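Local coordinates for possible thiol-disulfide isomerase (Cytophaga hutchinsonii, PDB 3HCZ), which probably catalyses thiol-disulfide exchange through a thioredoxin-like domain, although its function has not been established, at residues P12-T17 and T34-W39; Q48-L53 and G89-V94; P113-L118 and E132-F137. All coordinates share one frame; numbering follows the deposited sequence. Where two conformers were deposited one is given.

Contact 1 (P12-T17 and T34-W39); sequences PNLYMT and TILFFW. With SO4 (sulfate ion), chain B.
Leu14 touches Leu36 and Phe38 with a single methyl, CD1. The two leucines reach toward each other tip to tip, and Leu14 CD1 lies 3.7 Å from Leu36 CD1. The same methyl meets the far end of the Phe38 ring, 4.0 Å from CZ of Phe38, and approaches the ring obliquely. All three residues are buried. The join is purely apolar, and no hydrogen bond crosses it.

The torsions explain the meeting. Leu36 has CG anti to its own N (chi1 175°), which extends the branch off the strand toward the loop. Phe38 starts from a CB that does not aim at 12-17. Its CG sits opposite the carbonyl carbon (chi1 -60°), and this swing carries CZ to the leucine.

Asn13 OD1 accepts a bond from Tyr27 N and a weak, bent one of 2.9 Å from Leu14 N, and together they help to fix the loop. CG of Asn13 also lies over one face of the Tyr15 ring, offset toward its rim. On the outer side, a sulfate ion, probably from the crystallisation liquor, is bound by the backbone. Asn13 N donates to sulfate O1 at 3.2 Å and more weakly to O2 at 3.3 Å.

The arrangement is a loop covering one face of the central sheet of a thioredoxin-like fold. Strand 33-39 is the middle strand of the five-stranded sheet, between 65-71 and 114-118. The 12-17 loop runs across the face that carries Leu36 and Phe38. Tyr107 of helix 103-107 joins the cluster: it touches Leu14 and Leu36, and its ring meets that of Phe38. Tyr68 of strand 65-71 also packs on Leu14, and Tyr116 of strand 114-118 lies against Leu36.

Contact 2 (Q48-L53 and G89-V94); sequences QETPKL and GGWLNV
Trp91 packs the six-membered part of its indole against Thr50 and Leu53 of helix 49-60. The Leu53 and Trp91 side chains cross at about a right angle. Leu53 CG is 3.8 Å from Trp91 CZ3, and Leu53 CD2 lies 4.0 Å from CH2 of the indole. Thr50 adds mainly backbone: its O comes 3.6 Å from Trp91 CH2, obliquely to the ring and not as a hydrogen bond.

The indole is held from its own segment. Chi1 of 61° sets CG between backbone N and carbonyl carbon, and chi2 of 24° turns the NE1 edge to Asn93. Trp91 NE1 donates to Asn93 OD1 at 2.8 Å. The oxygen is nearly in the ring plane, but the donor stands well above the plane of the amide. Asn93 ND2 bonds Ile88 O, so the buried amide is used at both ends.

The solvent side is looser. Gly89 and Gly90 are exposed and make no contact with the helix segment. On the helix, Pro51 and Lys52 point away from Trp91.

This is helix-on-sheet packing of a thioredoxin-like fold, on the face opposite 12-17. Helix 49-60 lies across the sheet at central strand 33-39, where Thr50 and Leu53 meet Phe37. Trp91 extends the packing past strand 65-71, touching Val67 and Ala69, toward outermost strand 92-95. Its ring meets Tyr54 edge-to-face, and helix 77-86 packs on Thr50 and Asn93.

Contact 3 (P113-L118 and E132-F137); sequences PVLYVL and ENLDDF
Leu115 and Val117 of strand 114-118 pack on Leu134 and Phe137 in an apolar helix-on-sheet contact, where the C-terminal helix begins to cover the sheet. No hydrogen bond crosses it.

Val117 is the centre. Its two methyls are divided between two partners. CG2 of Val117 meets CD2 of Leu134 at 3.5 Å, and CG1 faces Phe137, 3.9 Å from its CE2. With CG1 anti to the backbone N (chi1 -179°) and CG2 opposite the carbonyl carbon, CG2 points at Leu134 and CG1 at Phe137. The valine side chain and that of Phe137 slide past each other in opposite directions, and the methyl approaches the ring obliquely.

Leu134 starts from a CB that does not aim at the strand, yet its end bends in. CG lies opposite the carbonyl carbon (chi1 -80°), and CD2 reaches the valine. The same methyl of Leu134 is 4.2 Å from CD2 of Leu115, a more distant touch. Phe137 N bonds back to Asn133 O at 2.9 Å, within the first turn of the helix.

Phe137 is partly exposed and also rests on Ile125 and Ala126 of strand 124-127. Leu134 also touches Leu53 and Trp56 of helix 49-60, so the two helices pack together on this face.

The peptide bond before Pro113 is cis, and strand 114-118 follows it directly. A cis-proline ahead of this strand, an antiparallel hairpin with 124-127 and then a helix packed back on the hairpin form the C-terminal beta-beta-alpha unit of the thioredoxin fold.

How the contacts relate
All three contacts are buried, but contact 1 lies nearest the centre of the chain. It covers one face of the sheet with a loop, whereas contacts 2 and 3 cover the opposite face with helices. Strand 33-39 joins them: it pairs with strand 114-118 through Thr34 O to Leu118 N and Phe38 N to Val114 O, both 2.8 Å, and its Phe37 packs on Thr50, Leu53 and Pro113. Contacts 2 and 3 meet where Leu53 CD1 lies 3.6 Å from Leu134 CD1. Contacts 1 and 3 touch by aliphatic groups and a phenyl ring; contact 2 adds an indole tied to a buried amide, and a backbone carbonyl, to a leucine.

Contact 1 (P12-T17 and T34-W39)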
loop_
_atom_site.group_PDB
_atom_site.type_symbol
_atom_site.label_atom_id
_atom_site.label_comp_id
_atom_site.label_asym_id
_atom_site.label_seq_id
_atom_site.Cartn_x
_atom_site.Cartn_y
_atom_site.Cartn_z
ATOM N N PRO A 12 8.567 7.762 -2.896
ATOM C CA PRO A 12 8.528 8.051 -4.344
ATOM C C PRO A 12 7.102 7.992 -4.902
ATOM O O PRO A 12 6.332 7.083 -4.539
ATOM C CB PRO A 12 9.346 6.908 -4.949
ATOM C CG PRO A 12 10.358 6.544 -3.846
ATOM C CD PRO A 12 9.626 6.786 -2.544
ATOM N N ASN A 13 6.757 8.912 -5.799
ATOM C CA ASN A 13 5.394 8.907 -6.375
ATOM C C ASN A 13 5.253 7.633 -7.228
ATOM O O ASN A 13 6.240 7.062 -7.694
ATOM C CB ASN A 13 5.139 10.185 -7.214
ATOM C CG ASN A 13 3.647 10.470 -7.470
ATOM O OD1 ASN A 13 2.737 9.728 -7.044
ATOM N ND2 ASN A 13 3.391 11.565 -8.181
ATOM N N LEU A 14 4.016 7.180 -7.389
ATOM C CA LEU A 14 3.685 6.000 -8.222
ATOM C C LEU A 14 2.601 6.438 -9.207
ATOM O O LEU A 14 1.592 7.023 -8.813
ATOM C CB LEU A 14 3.156 4.856 -7.348
ATOM C CG LEU A 14 4.254 4.271 -6.439
ATOM C CD1 LEU A 14 3.612 3.409 -5.341
ATOM C CD2 LEU A 14 5.125 3.389 -7.283
ATOM N N TYR A 15 2.820 6.151 -10.483
ATOM C CA TYR A 15 1.895 6.583 -11.537
ATOM C C TYR A 15 1.118 5.365 -12.012
ATOM O O TYR A 15 1.093 5.041 -13.212
ATOM C CB TYR A 15 2.692 7.247 -12.683
ATOM C CG TYR A 15 3.470 8.472 -12.270
ATOM C CD1 TYR A 15 2.899 9.743 -12.356
ATOM C CD2 TYR A 15 4.783 8.374 -11.807
ATOM C CE1 TYR A 15 3.603 10.899 -11.973
ATOM C CE2 TYR A 15 5.495 9.522 -11.395
ATOM C CZ TYR A 15 4.908 10.772 -11.507
ATOM O OH TYR A 15 5.609 11.900 -11.155
HETATM N N MSE A 16 0.457 4.691 -11.067
HETATM C CA MSE A 16 -0.201 3.412 -11.357
HETATM C C MSE A 16 -1.679 3.621 -11.683
HETATM O O MSE A 16 -2.198 4.751 -11.582
HETATM C CB MSE A 16 0.031 2.410 -10.205
HETATM C CG MSE A 16 1.540 2.131 -10.045
HETATM SE SE MSE A 16 1.967 1.093 -8.456
HETATM C CE MSE A 16 1.130 -0.624 -9.007
ATOM N N THR A 17 -2.334 2.546 -12.111
ATOM C CA THR A 17 -3.693 2.669 -12.616
ATOM C C THR A 17 -4.628 1.758 -11.833
ATOM O O THR A 17 -4.220 0.681 -11.392
ATOM C CB THR A 17 -3.781 2.325 -14.116
ATOM O OG1 THR A 17 -3.186 1.043 -14.359
ATOM C CG2 THR A 17 -3.023 3.369 -14.961
ATOM N N THR A 34 -1.796 6.947 4.491
ATOM C CA THR A 34 -1.858 6.014 3.364
ATOM C C THR A 34 -0.966 4.824 3.668
ATOM O O THR A 34 0.230 4.990 3.968
ATOM C CB THR A 34 -1.395 6.632 2.011
ATOM O OG1 THR A 34 -2.179 7.784 1.733
ATOM C CG2 THR A 34 -1.516 5.581 0.816
ATOM N N ILE A 35 -1.543 3.623 3.592
ATOM C CA ILE A 35 -0.786 2.398 3.703
ATOM C C ILE A 35 -0.355 2.018 2.275
ATOM O O ILE A 35 -1.206 1.736 1.422
ATOM C CB ILE A 35 -1.639 1.266 4.344
ATOM C CG1 ILE A 35 -2.358 1.747 5.619
ATOM C CG2 ILE A 35 -0.786 0.013 4.610
ATOM C CD1 ILE A 35 -1.443 2.398 6.648
ATOM N N LEU A 36 0.938 2.040 2.024
ATOM C CA LEU A 36 1.427 1.661 0.760
ATOM C C LEU A 36 1.693 0.152 0.840
ATOM O O LEU A 36 2.547 -0.291 1.611
ATOM C CB LEU A 36 2.663 2.505 0.412
ATOM C CG LEU A 36 3.402 2.156 -0.860
ATOM C CD1 LEU A 36 2.446 2.070 -2.123
ATOM C CD2 LEU A 36 4.453 3.277 -1.025
ATOM N N PHE A 37 0.977 -0.636 0.039
ATOM C CA PHE A 37 1.070 -2.119 0.165
ATOM C C PHE A 37 1.384 -2.833 -1.148
ATOM O O PHE A 37 0.529 -2.937 -2.023
ATOM C CB PHE A 37 -0.244 -2.637 0.796
ATOM C CG PHE A 37 -0.255 -4.083 1.104
ATOM C CD1 PHE A 37 0.541 -4.612 2.137
ATOM C CD2 PHE A 37 -1.060 -4.949 0.363
ATOM C CE1 PHE A 37 0.504 -6.008 2.431
ATOM C CE2 PHE A 37 -1.092 -6.326 0.647
ATOM C CZ PHE A 37 -0.311 -6.845 1.688
ATOM N N PHE A 38 2.598 -3.382 -1.264
ATOM C CA PHE A 38 3.008 -4.042 -2.500
ATOM C C PHE A 38 2.771 -5.534 -2.349
ATOM O O PHE A 38 3.202 -6.140 -1.355
ATOM C CB PHE A 38 4.489 -3.783 -2.837
ATOM C CG PHE A 38 4.838 -2.333 -3.027
ATOM C CD1 PHE A 38 4.777 -1.737 -4.311
ATOM C CD2 PHE A 38 5.281 -1.556 -1.933
ATOM C CE1 PHE A 38 5.082 -0.363 -4.507
ATOM C CE2 PHE A 38 5.622 -0.173 -2.115
ATOM C CZ PHE A 38 5.512 0.429 -3.396
ATOM N N TRP A 39 2.099 -6.129 -3.332
ATOM C CA TRP A 39 1.677 -7.524 -3.224
ATOM C C TRP A 39 1.575 -8.148 -4.603
ATOM O O TRP A 39 1.662 -7.458 -5.642
ATOM C CB TRP A 39 0.340 -7.637 -2.456
ATOM C CG TRP A 39 -0.842 -7.156 -3.230
ATOM C CD1 TRP A 39 -1.200 -5.831 -3.500
ATOM C CD2 TRP A 39 -1.813 -7.979 -3.871
ATOM N NE1 TRP A 39 -2.368 -5.815 -4.245
ATOM C CE2 TRP A 39 -2.746 -7.118 -4.493
ATOM C CE3 TRP A 39 -1.989 -9.373 -3.973
ATOM C CZ2 TRP A 39 -3.840 -7.609 -5.219
ATOM C CZ3 TRP A 39 -3.077 -9.863 -4.686
ATOM C CH2 TRP A 39 -3.992 -8.982 -5.293
HETATM S S SO4 B . 9.209 11.678 -7.011
HETATM O O1 SO4 B . 9.352 10.859 -5.814
HETATM O O2 SO4 B . 7.994 11.320 -7.719
HETATM O O3 SO4 B . 9.051 13.111 -6.721
HETATM O O4 SO4 B . 10.409 11.427 -7.820
#

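Contact 2 (Q48-L53 and G89-V94)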
loop_
_atom_site.group_PDB
_atom_site.type_symbol
_atom_site.label_atom_id
_atom_site.label_comp_id
_atom_site.label_asym_id
_atom_site.label_seq_id
_atom_site.Cartn_x
_atom_site.Cartn_y
_atom_site.Cartn_z
ATOM N N GLN A 48 -1.956 -14.693 3.271
ATOM C CA GLN A 48 -2.653 -14.165 4.448
ATOM C C GLN A 48 -2.659 -12.669 4.686
ATOM O O GLN A 48 -3.672 -12.133 5.128
ATOM C CB GLN A 48 -2.162 -14.864 5.704
ATOM C CG GLN A 48 -2.541 -16.322 5.669
ATOM C CD GLN A 48 -4.027 -16.533 5.897
ATOM O OE1 GLN A 48 -4.781 -16.889 4.979
ATOM N NE2 GLN A 48 -4.458 -16.312 7.128
ATOM N N GLU A 49 -1.544 -12.003 4.399
ATOM C CA GLU A 49 -1.382 -10.598 4.730
ATOM C C GLU A 49 -2.418 -9.752 4.007
ATOM O O GLU A 49 -3.017 -8.831 4.596
ATOM C CB GLU A 49 0.004 -10.123 4.339
ATOM C CG GLU A 49 1.106 -10.754 5.161
ATOM C CD GLU A 49 1.745 -11.949 4.490
ATOM O OE1 GLU A 49 1.127 -12.537 3.565
ATOM O OE2 GLU A 49 2.873 -12.296 4.902
ATOM N N THR A 50 -2.645 -10.068 2.725
ATOM C CA THR A 50 -3.541 -9.232 1.911
ATOM C C THR A 50 -4.987 -9.160 2.487
ATOM O O THR A 50 -5.486 -8.045 2.773
ATOM C CB THR A 50 -3.463 -9.597 0.394
ATOM O OG1 THR A 50 -2.101 -9.460 -0.040
ATOM C CG2 THR A 50 -4.354 -8.650 -0.464
ATOM N N PRO A 51 -5.660 -10.318 2.682
ATOM C CA PRO A 51 -7.031 -10.218 3.163
ATOM C C PRO A 51 -7.106 -9.752 4.618
ATOM O O PRO A 51 -8.092 -9.118 5.004
ATOM C CB PRO A 51 -7.559 -11.660 3.027
ATOM C CG PRO A 51 -6.304 -12.521 3.040
ATOM C CD PRO A 51 -5.340 -11.693 2.252
ATOM N N LYS A 52 -6.105 -10.083 5.425
ATOM C CA LYS A 52 -6.102 -9.620 6.792
ATOM C C LYS A 52 -5.929 -8.102 6.893
ATOM O O LYS A 52 -6.519 -7.469 7.762
ATOM C CB LYS A 52 -5.029 -10.334 7.609
ATOM C CG LYS A 52 -5.463 -11.753 7.994
ATOM C CD LYS A 52 -4.380 -12.473 8.777
ATOM C CE LYS A 52 -4.861 -13.797 9.353
ATOM N NZ LYS A 52 -5.789 -13.596 10.510
ATOM N N LEU A 53 -5.084 -7.533 6.032
ATOM C CA LEU A 53 -4.941 -6.078 5.955
ATOM C C LEU A 53 -6.283 -5.494 5.508
ATOM O O LEU A 53 -6.687 -4.428 5.970
ATOM C CB LEU A 53 -3.834 -5.673 4.963
ATOM C CG LEU A 53 -3.600 -4.152 4.870
ATOM C CD1 LEU A 53 -3.199 -3.536 6.240
ATOM C CD2 LEU A 53 -2.578 -3.802 3.777
ATOM N N GLY A 89 -12.161 -5.464 -3.266
ATOM C CA GLY A 89 -12.286 -4.366 -4.229
ATOM C C GLY A 89 -12.488 -2.963 -3.641
ATOM O O GLY A 89 -12.420 -1.974 -4.402
ATOM N N GLY A 90 -12.724 -2.856 -2.323
ATOM C CA GLY A 90 -13.154 -1.567 -1.758
ATOM C C GLY A 90 -12.050 -0.520 -1.642
ATOM O O GLY A 90 -12.322 0.707 -1.730
ATOM N N TRP A 91 -10.810 -0.968 -1.433
ATOM C CA TRP A 91 -9.712 -0.018 -1.270
ATOM C C TRP A 91 -9.096 0.371 -2.605
ATOM O O TRP A 91 -9.612 -0.027 -3.653
ATOM C CB TRP A 91 -8.647 -0.555 -0.308
ATOM C CG TRP A 91 -7.945 -1.846 -0.689
ATOM C CD1 TRP A 91 -7.771 -2.407 -1.939
ATOM C CD2 TRP A 91 -7.229 -2.685 0.224
ATOM N NE1 TRP A 91 -7.007 -3.578 -1.836
ATOM C CE2 TRP A 91 -6.668 -3.754 -0.516
ATOM C CE3 TRP A 91 -7.040 -2.654 1.615
ATOM C CZ2 TRP A 91 -5.916 -4.780 0.100
ATOM C CZ3 TRP A 91 -6.278 -3.652 2.219
ATOM C CH2 TRP A 91 -5.732 -4.707 1.462
ATOM N N LEU A 92 -7.986 1.110 -2.586
ATOM C CA LEU A 92 -7.364 1.551 -3.863
ATOM C C LEU A 92 -6.427 0.510 -4.498
ATOM O O LEU A 92 -5.190 0.597 -4.376
ATOM C CB LEU A 92 -6.714 2.929 -3.743
ATOM C CG LEU A 92 -6.132 3.544 -5.020
ATOM C CD1 LEU A 92 -7.107 3.393 -6.227
ATOM C CD2 LEU A 92 -5.836 5.040 -4.745
ATOM N N ASN A 93 -7.026 -0.490 -5.158
ATOM C CA ASN A 93 -6.236 -1.432 -5.950
ATOM C C ASN A 93 -5.676 -0.777 -7.205
ATOM O O ASN A 93 -6.446 -0.221 -8.015
ATOM C CB ASN A 93 -7.101 -2.613 -6.381
ATOM C CG ASN A 93 -7.481 -3.496 -5.212
ATOM O OD1 ASN A 93 -6.605 -4.106 -4.585
ATOM N ND2 ASN A 93 -8.791 -3.587 -4.916
ATOM N N VAL A 94 -4.365 -0.831 -7.348
ATOM C CA VAL A 94 -3.702 -0.351 -8.548
ATOM C C VAL A 94 -2.682 -1.368 -9.074
ATOM O O VAL A 94 -2.257 -2.285 -8.340
ATOM C CB VAL A 94 -2.997 1.043 -8.353
ATOM C CG1 VAL A 94 -4.028 2.150 -8.079
ATOM C CG2 VAL A 94 -1.936 1.017 -7.212
#

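Contact 3 (P113-L118 and E132-F137)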
loop_
_atom_site.group_PDB
_atom_site.type_symbol
_atom_site.label_atom_id
_atom_site.label_comp_id
_atom_site.label_asym_id
_atom_site.label_seq_id
_atom_site.Cartn_x
_atom_site.Cartn_y
_atom_site.Cartn_z
ATOM N N PRO A 113 4.556 -9.752 0.529
ATOM C CA PRO A 113 4.127 -8.370 0.325
ATOM C C PRO A 113 5.012 -7.459 1.156
ATOM O O PRO A 113 5.784 -7.969 2.008
ATOM C CB PRO A 113 2.698 -8.371 0.860
ATOM C CG PRO A 113 2.665 -9.454 1.931
ATOM C CD PRO A 113 3.851 -10.387 1.666
ATOM N N VAL A 114 4.941 -6.156 0.898
ATOM C CA VAL A 114 5.755 -5.172 1.598
ATOM C C VAL A 114 4.853 -3.979 1.949
ATOM O O VAL A 114 4.114 -3.506 1.089
ATOM C CB VAL A 114 6.884 -4.617 0.731
ATOM C CG1 VAL A 114 7.726 -3.615 1.577
ATOM C CG2 VAL A 114 7.793 -5.727 0.185
ATOM N N LEU A 115 4.958 -3.462 3.175
ATOM C CA LEU A 115 4.036 -2.417 3.647
ATOM C C LEU A 115 4.796 -1.174 4.178
ATOM O O LEU A 115 5.756 -1.309 4.985
ATOM C CB LEU A 115 3.159 -3.021 4.771
ATOM C CG LEU A 115 2.022 -2.182 5.359
ATOM C CD1 LEU A 115 1.011 -3.119 5.955
ATOM C CD2 LEU A 115 2.574 -1.233 6.448
ATOM N N TYR A 116 4.404 0.006 3.716
ATOM C CA TYR A 116 4.884 1.277 4.282
ATOM C C TYR A 116 3.711 2.041 4.826
ATOM O O TYR A 116 2.621 1.934 4.283
ATOM C CB TYR A 116 5.559 2.144 3.208
ATOM C CG TYR A 116 6.846 1.540 2.685
ATOM C CD1 TYR A 116 8.077 1.909 3.237
ATOM C CD2 TYR A 116 6.837 0.586 1.641
ATOM C CE1 TYR A 116 9.279 1.365 2.740
ATOM C CE2 TYR A 116 8.043 0.015 1.163
ATOM C CZ TYR A 116 9.253 0.419 1.714
ATOM O OH TYR A 116 10.472 -0.108 1.299
ATOM N N VAL A 117 3.902 2.829 5.883
ATOM C CA VAL A 117 2.850 3.714 6.334
ATOM C C VAL A 117 3.335 5.123 6.003
ATOM O O VAL A 117 4.474 5.508 6.320
ATOM C CB VAL A 117 2.573 3.578 7.867
ATOM C CG1 VAL A 117 1.435 4.499 8.304
ATOM C CG2 VAL A 117 2.242 2.083 8.208
ATOM N N LEU A 118 2.462 5.895 5.364
ATOM C CA LEU A 118 2.792 7.279 5.002
ATOM C C LEU A 118 1.834 8.217 5.723
ATOM O O LEU A 118 0.661 7.880 5.907
ATOM C CB LEU A 118 2.580 7.513 3.489
ATOM C CG LEU A 118 3.172 6.445 2.560
ATOM C CD1 LEU A 118 2.866 6.649 1.055
ATOM C CD2 LEU A 118 4.718 6.287 2.798
ATOM N N GLU A 132 0.113 -6.708 11.414
ATOM C CA GLU A 132 -0.310 -7.011 12.763
ATOM C C GLU A 132 0.262 -6.008 13.759
ATOM O O GLU A 132 -0.174 -5.975 14.903
ATOM C CB GLU A 132 0.010 -8.465 13.170
ATOM C CG GLU A 132 1.443 -8.743 13.465
ATOM C CD GLU A 132 2.263 -9.078 12.219
ATOM O OE1 GLU A 132 1.852 -8.757 11.073
ATOM O OE2 GLU A 132 3.350 -9.685 12.405
ATOM N N ASN A 133 1.223 -5.189 13.315
ATOM C CA ASN A 133 1.796 -4.138 14.160
ATOM C C ASN A 133 1.261 -2.727 13.893
ATOM O O ASN A 133 1.640 -1.772 14.562
ATOM C CB ASN A 133 3.331 -4.178 14.086
ATOM C CG ASN A 133 3.897 -5.460 14.671
ATOM O OD1 ASN A 133 4.721 -6.126 14.057
ATOM N ND2 ASN A 133 3.404 -5.841 15.832
ATOM N N LEU A 134 0.341 -2.609 12.944
ATOM C CA LEU A 134 -0.236 -1.301 12.593
ATOM C C LEU A 134 -0.966 -0.535 13.712
ATOM O O LEU A 134 -0.764 0.687 13.858
ATOM C CB LEU A 134 -1.197 -1.453 11.406
ATOM C CG LEU A 134 -0.622 -1.544 10.012
ATOM C CD1 LEU A 134 -1.774 -1.907 9.110
ATOM C CD2 LEU A 134 -0.031 -0.190 9.598
ATOM N N ASP A 135 -1.811 -1.226 14.490
ATOM C CA ASP A 135 -2.606 -0.541 15.507
ATOM C C ASP A 135 -1.664 0.082 16.497
ATOM O O ASP A 135 -1.787 1.268 16.840
ATOM C CB ASP A 135 -3.549 -1.507 16.246
ATOM C CG ASP A 135 -4.857 -1.732 15.514
ATOM O OD1 ASP A 135 -5.204 -0.953 14.600
ATOM O OD2 ASP A 135 -5.559 -2.697 15.880
ATOM N N ASP A 136 -0.692 -0.708 16.953
ATOM C CA ASP A 136 0.256 -0.180 17.897
ATOM C C ASP A 136 1.165 0.876 17.356
ATOM O O ASP A 136 1.464 1.841 18.058
ATOM C CB ASP A 136 1.046 -1.270 18.561
ATOM C CG ASP A 136 0.577 -1.462 19.910
ATOM O OD1 ASP A 136 -0.464 -2.150 20.092
ATOM O OD2 ASP A 136 1.183 -0.807 20.792
ATOM N N PHE A 137 1.602 0.696 16.117
ATOM C CA PHE A 137 2.380 1.727 15.485
ATOM C C PHE A 137 1.584 3.058 15.454
ATOM O O PHE A 137 2.128 4.086 15.838
ATOM C CB PHE A 137 2.837 1.377 14.069
ATOM C CG PHE A 137 3.354 2.579 13.353
ATOM C CD1 PHE A 137 4.656 3.039 13.609
ATOM C CD2 PHE A 137 2.502 3.334 12.534
ATOM C CE1 PHE A 137 5.134 4.223 12.999
ATOM C CE2 PHE A 137 2.949 4.510 11.928
ATOM C CZ PHE A 137 4.237 4.983 12.168
#